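Local atomic coordinates of DNA polymerase beta (Leishmania infantum, PDB entry 4P4M), a protein that catalyses template-directed addition of deoxynucleotides to a DNA primer and is thought to act in base excision repair and other DNA repair pathways. Residues A[220-223]-A[224-227]. Residues are numbered along the deposited sequence; the frame is centred on the assembly and turned at random.
Sequences LGHF and VEFL
F223 and L227, one turn apart on helix 219-229 of the palm, meet through a CH-pi contact on the buried side of the helix. Followed outward, L227 has its CB near F223 O and its CG closer, at 3.4 Å from that same oxygen. CD1 then reaches over one face of the F223 ring, 4.0 Å from the centroid and 18° off the ring normal, displaced toward the rim where CE2 and CZ lie. With CG anti to the backbone N (chi1 -176°), the F223 ring lies beside its own carbonyl carbon, on the side from which L227 comes. L227 N donates to F223 O at 3.1 Å, so bond and methyl contact join the same two residues. A turn earlier, V224 N bonds L220 O at 2.9 Å. There L220 CD1 and V224 CG2 touch loosely at 4.3 Å. On the exposed flank, H222 and E225 lie side by side, pointing the same way, with E225 OE1 3.9 Å from H222 ND1. The chemistry is thus divided: mostly apolar side chains, with a backbone bond from L227 to L233, hold the buried side of the helix against strand 233-236 and helix 157-175, while polar H222 and E225 stay at the surface.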
loop_
_atom_site.group_PDB
_atom_site.type_symbol
_atom_site.label_atom_id
_atom_site.label_comp_id
_atom_site.label_asym_id
_atom_site.label_seq_id
_atom_site.Cartn_x
_atom_site.Cartn_y
_atom_site.Cartn_z
ATOM N N LEU A 220 -7.677 12.432 -0.050
ATOM C CA LEU A 220 -6.476 11.778 -0.585
ATOM C C LEU A 220 -6.010 12.506 -1.850
ATOM O O LEU A 220 -4.813 12.762 -2.048
ATOM C CB LEU A 220 -6.727 10.291 -0.867
ATOM C CG LEU A 220 -5.500 9.531 -1.416
ATOM C CD1 LEU A 220 -4.306 9.666 -0.456
ATOM C CD2 LEU A 220 -5.836 8.061 -1.669
ATOM N N GLY A 221 -6.969 12.846 -2.703
ATOM C CA GLY A 221 -6.682 13.544 -3.942
ATOM C C GLY A 221 -6.104 14.931 -3.708
ATOM O O GLY A 221 -5.227 15.366 -4.449
ATOM N N HIS A 222 -6.593 15.628 -2.682
ATOM C CA HIS A 222 -6.041 16.932 -2.320
ATOM C C HIS A 222 -4.585 16.829 -1.854
ATOM O O HIS A 222 -3.747 17.675 -2.204
ATOM C CB HIS A 222 -6.887 17.604 -1.224
ATOM C CG HIS A 222 -8.283 17.939 -1.657
ATOM N ND1 HIS A 222 -8.592 18.320 -2.945
ATOM C CD2 HIS A 222 -9.449 17.949 -0.968
ATOM C CE1 HIS A 222 -9.893 18.552 -3.032
ATOM N NE2 HIS A 222 -10.434 18.336 -1.849
ATOM N N PHE A 223 -4.292 15.807 -1.048
ATOM C CA PHE A 223 -2.929 15.576 -0.554
ATOM C C PHE A 223 -1.988 15.233 -1.719
ATOM O O PHE A 223 -0.865 15.747 -1.815
ATOM C CB PHE A 223 -2.949 14.456 0.506
ATOM C CG PHE A 223 -1.614 14.194 1.172
ATOM C CD1 PHE A 223 -0.863 15.233 1.710
ATOM C CD2 PHE A 223 -1.135 12.891 1.299
ATOM C CE1 PHE A 223 0.355 14.979 2.343
ATOM C CE2 PHE A 223 0.071 12.635 1.933
ATOM C CZ PHE A 223 0.813 13.680 2.461
ATOM N N VAL A 224 -2.458 14.373 -2.614
ATOM C CA VAL A 224 -1.685 14.004 -3.805
ATOM C C VAL A 224 -1.381 15.219 -4.694
ATOM O O VAL A 224 -0.238 15.408 -5.122
ATOM C CB VAL A 224 -2.397 12.882 -4.610
ATOM C CG1 VAL A 224 -1.756 12.711 -5.995
ATOM C CG2 VAL A 224 -2.335 11.566 -3.817
ATOM N N GLU A 225 -2.388 16.054 -4.949
ATOM C CA GLU A 225 -2.175 17.265 -5.765
ATOM C C GLU A 225 -1.117 18.183 -5.150
ATOM O O GLU A 225 -0.291 18.771 -5.866
ATOM C CB GLU A 225 -3.481 18.050 -5.932
ATOM C CG GLU A 225 -4.512 17.359 -6.804
ATOM C CD GLU A 225 -5.860 18.069 -6.786
ATOM O OE1 GLU A 225 -6.111 18.867 -5.854
ATOM O OE2 GLU A 225 -6.669 17.823 -7.704
ATOM N N PHE A 226 -1.146 18.311 -3.825
ATOM C CA PHE A 226 -0.169 19.145 -3.117
ATOM C C PHE A 226 1.258 18.606 -3.329
ATOM O O PHE A 226 2.174 19.368 -3.666
ATOM C CB PHE A 226 -0.525 19.231 -1.621
ATOM C CG PHE A 226 0.297 20.240 -0.849
ATOM C CD1 PHE A 226 0.098 21.604 -1.034
ATOM C CD2 PHE A 226 1.247 19.826 0.076
ATOM C CE1 PHE A 226 0.855 22.532 -0.335
ATOM C CE2 PHE A 226 1.998 20.746 0.788
ATOM C CZ PHE A 226 1.798 22.101 0.583
ATOM N N LEU A 227 1.438 17.297 -3.140
ATOM C CA LEU A 227 2.744 16.657 -3.348
ATOM C C LEU A 227 3.211 16.755 -4.804
ATOM O O LEU A 227 4.407 16.835 -5.076
ATOM C CB LEU A 227 2.710 15.190 -2.906
ATOM C CG LEU A 227 2.439 14.941 -1.414
ATOM C CD1 LEU A 227 2.227 13.451 -1.154
ATOM C CD2 LEU A 227 3.589 15.476 -0.548
#